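Local coordinates for MutT/nudix family protein (Enterococcus faecalis, PDB 2FML) that probably hydrolyses or binds nucleoside diphosphate-linked compounds through its Nudix domain, which is joined to a winged-helix domain resembling the DNA-binding part of NrtR regulators, at residues L40-V45 / E86-R91. Residues are numbered along the deposited sequence; the frame is centred on the assembly and turned at random.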
ATOM      1  N   LEU A  40      -7.659 -12.500   7.089  1.00 53.10           N
ATOM      2  CA  LEU A  40      -7.272 -11.125   6.836  1.00 51.46           C
ATOM      3  C   LEU A  40      -7.163 -10.373   8.158  1.00 51.37           C
ATOM      4  O   LEU A  40      -8.109 -10.309   8.938  1.00 47.89           O
ATOM      5  CB  LEU A  40      -8.312 -10.404   5.942  1.00 53.46           C
ATOM      6  CG  LEU A  40      -7.874  -8.948   5.474  1.00 51.40           C
ATOM      7  CD1 LEU A  40      -6.717  -9.163   4.520  1.00 47.33           C
ATOM      8  CD2 LEU A  40      -9.022  -8.265   4.764  1.00 51.11           C
ATOM      9  N   THR A  41      -6.001  -9.770   8.397  1.00 51.48           N
ATOM     10  CA  THR A  41      -5.825  -9.010   9.608  1.00 52.15           C
ATOM     11  C   THR A  41      -5.327  -7.620   9.250  1.00 53.17           C
ATOM     12  O   THR A  41      -5.090  -7.301   8.055  1.00 51.17           O
ATOM     13  CB  THR A  41      -4.793  -9.668  10.595  1.00 54.51           C
ATOM     14  OG1 THR A  41      -3.553  -9.824   9.934  1.00 54.77           O
ATOM     15  CG2 THR A  41      -5.215 -11.019  11.105  1.00 50.29           C
ATOM     16  N   VAL A  42      -5.296  -6.772  10.294  1.00 53.44           N
ATOM     17  CA  VAL A  42      -4.831  -5.397  10.237  1.00 54.32           C
ATOM     18  C   VAL A  42      -3.878  -5.262  11.420  1.00 55.63           C
ATOM     19  O   VAL A  42      -4.086  -5.883  12.448  1.00 55.98           O
ATOM     20  CB  VAL A  42      -6.014  -4.322  10.364  1.00 53.42           C
ATOM     21  CG1 VAL A  42      -6.803  -4.253   9.110  1.00 48.61           C
ATOM     22  CG2 VAL A  42      -6.939  -4.624  11.566  1.00 54.60           C
ATOM     23  N   ASP A  43      -2.872  -4.421  11.280  1.00 56.23           N
ATOM     24  CA  ASP A  43      -1.981  -4.103  12.365  1.00 57.23           C
ATOM     25  C   ASP A  43      -1.726  -2.601  12.271  1.00 58.07           C
ATOM     26  O   ASP A  43      -1.724  -1.994  11.150  1.00 58.06           O
ATOM     27  CB  ASP A  43      -0.640  -4.861  12.194  1.00 57.83           C
ATOM     28  CG  ASP A  43      -0.730  -6.309  12.683  1.00 60.80           C
ATOM     29  OD1 ASP A  43      -0.739  -6.514  13.925  1.00 64.37           O
ATOM     30  OD2 ASP A  43      -0.835  -7.242  11.833  1.00 60.14           O
HETATM   31  N   MSE A  44      -1.461  -1.997  13.424  1.00 57.98           N
HETATM   32  CA  MSE A  44      -1.405  -0.551  13.505  1.00 59.06           C
HETATM   33  C   MSE A  44      -0.114  -0.092  14.118  1.00 58.16           C
HETATM   34  O   MSE A  44       0.248  -0.557  15.200  1.00 57.96           O
HETATM   35  CB  MSE A  44      -2.604  -0.063  14.297  1.00 59.63           C
HETATM   36  CG  MSE A  44      -2.572   1.359  14.709  1.00 65.00           C
HETATM   37 SE   MSE A  44      -2.914   2.630  13.200  1.00 77.34          SE
HETATM   38  CE  MSE A  44      -1.292   3.231  13.159  1.00 77.65           C
ATOM     39  N   VAL A  45       0.593   0.811  13.405  1.00 57.55           N
ATOM     40  CA  VAL A  45       1.819   1.432  13.956  1.00 56.50           C
ATOM     41  C   VAL A  45       1.474   2.834  14.415  1.00 56.85           C
ATOM     42  O   VAL A  45       1.227   3.696  13.597  1.00 57.80           O
ATOM     43  CB  VAL A  45       3.011   1.456  12.988  1.00 55.32           C
ATOM     44  CG1 VAL A  45       4.222   2.129  13.684  1.00 57.65           C
ATOM     45  CG2 VAL A  45       3.388   0.011  12.468  1.00 54.44           C
ATOM     46  N   GLU A  86      -9.692  -0.328   6.859  1.00 50.86           N
ATOM     47  CA  GLU A  86      -9.746   0.955   7.547  1.00 53.99           C
ATOM     48  C   GLU A  86     -10.668   0.945   8.829  1.00 55.17           C
ATOM     49  O   GLU A  86     -10.234   1.312   9.933  1.00 57.82           O
ATOM     50  CB  GLU A  86     -10.246   2.054   6.590  1.00 54.43           C
ATOM     51  CG  GLU A  86      -9.272   2.490   5.554  1.00 56.19           C
ATOM     52  CD  GLU A  86      -9.317   1.636   4.259  1.00 64.23           C
ATOM     53  OE1 GLU A  86     -10.084   0.639   4.173  1.00 61.21           O
ATOM     54  OE2 GLU A  86      -8.575   1.994   3.303  1.00 68.19           O
ATOM     55  N   ASP A  87     -11.920   0.547   8.668  1.00 55.16           N
ATOM     56  CA  ASP A  87     -12.881   0.387   9.774  1.00 56.26           C
ATOM     57  C   ASP A  87     -12.306  -0.561  10.842  1.00 56.64           C
ATOM     58  O   ASP A  87     -12.359  -0.299  12.052  1.00 54.99           O
ATOM     59  CB  ASP A  87     -14.126  -0.313   9.224  1.00 56.55           C
ATOM     60  CG  ASP A  87     -14.998   0.591   8.386  1.00 60.44           C
ATOM     61  OD1 ASP A  87     -14.819   1.836   8.443  1.00 59.54           O
ATOM     62  OD2 ASP A  87     -15.911   0.033   7.701  1.00 64.01           O
ATOM     63  N   SER A  88     -11.769  -1.673  10.357  1.00 56.32           N
ATOM     64  CA  SER A  88     -11.323  -2.746  11.222  1.00 58.00           C
ATOM     65  C   SER A  88     -10.104  -2.286  12.095  1.00 57.32           C
ATOM     66  O   SER A  88     -10.028  -2.564  13.327  1.00 57.30           O
ATOM     67  CB  SER A  88     -11.014  -3.998  10.342  1.00 57.09           C
ATOM     68  OG  SER A  88     -10.650  -5.115  11.149  1.00 62.13           O
ATOM     69  N   VAL A  89      -9.161  -1.582  11.477  1.00 56.53           N
ATOM     70  CA  VAL A  89      -7.939  -1.193  12.224  1.00 55.54           C
ATOM     71  C   VAL A  89      -8.253  -0.165  13.313  1.00 56.81           C
ATOM     72  O   VAL A  89      -7.657  -0.194  14.397  1.00 57.34           O
ATOM     73  CB  VAL A  89      -6.737  -0.769  11.312  1.00 54.97           C
ATOM     74  CG1 VAL A  89      -6.919   0.665  10.729  1.00 49.55           C
ATOM     75  CG2 VAL A  89      -5.418  -0.936  12.096  1.00 56.09           C
ATOM     76  N   LEU A  90      -9.213   0.713  13.033  1.00 56.28           N
ATOM     77  CA  LEU A  90      -9.700   1.643  14.017  1.00 58.06           C
ATOM     78  C   LEU A  90     -10.456   1.016  15.183  1.00 57.44           C
ATOM     79  O   LEU A  90     -10.299   1.461  16.300  1.00 56.60           O
ATOM     80  CB  LEU A  90     -10.589   2.729  13.371  1.00 59.41           C
ATOM     81  CG  LEU A  90     -10.157   3.605  12.175  1.00 61.10           C
ATOM     82  CD1 LEU A  90     -11.348   4.564  11.846  1.00 60.62           C
ATOM     83  CD2 LEU A  90      -8.909   4.324  12.444  1.00 60.25           C
ATOM     84  N   ARG A  91     -11.292   0.020  14.894  1.00 57.89           N
ATOM     85  CA  ARG A  91     -12.013  -0.790  15.896  1.00 58.66           C
ATOM     86  C   ARG A  91     -11.038  -1.630  16.770  1.00 58.53           C
ATOM     87  O   ARG A  91     -11.158  -1.639  18.000  1.00 58.87           O
ATOM     88  CB  ARG A  91     -12.938  -1.732  15.141  1.00 59.37           C
ATOM     89  CG  ARG A  91     -14.113  -2.350  15.891  1.00 61.35           C
ATOM     90  CD  ARG A  91     -14.530  -3.557  15.118  1.00 63.80           C
ATOM     91  NE  ARG A  91     -13.784  -4.630  15.698  1.00 66.50           N
ATOM     92  CZ  ARG A  91     -13.080  -5.565  15.106  1.00 64.04           C
ATOM     93  NH1 ARG A  91     -12.946  -5.699  13.798  1.00 68.97           N
ATOM     94  NH2 ARG A  91     -12.492  -6.396  15.903  1.00 65.79           N
TER
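V89 projects from the helix toward strand 40-45 and settles across V42 and M44, two residues apart on the same face of the strand. Its CB lies 3.7 Å from CB of V42, the two branched side chains crossing at a slant. With CG1 between the backbone N and the carbonyl carbon (chi1 77°), CG2 is anti to the N and runs on to the strand: it sits 3.7 Å from CB of M44, and also meets V42 CB and the carbonyl O of D43 between them. In M44, CB makes the close contact; the chain, bent at chi2 and chi3, carries its terminal methyl away.

V42 answers with CG2, which approaches the helix backbone to within 3.6 Å of V89 CA and also meets OG of S88. That hydroxyl has a weak hydrogen bond to E83. D43 and T41 point to the other side of the strand, where both bond to T125. With the strand and helix axes 8.0 Å apart and inclined at 57°, the contact is buried and mainly apolar. It seats helix 85-97, which carries much of the sequence matching the Nudix box, against the central mixed sheet, as in the alpha/beta/alpha sandwich of the Nudix fold.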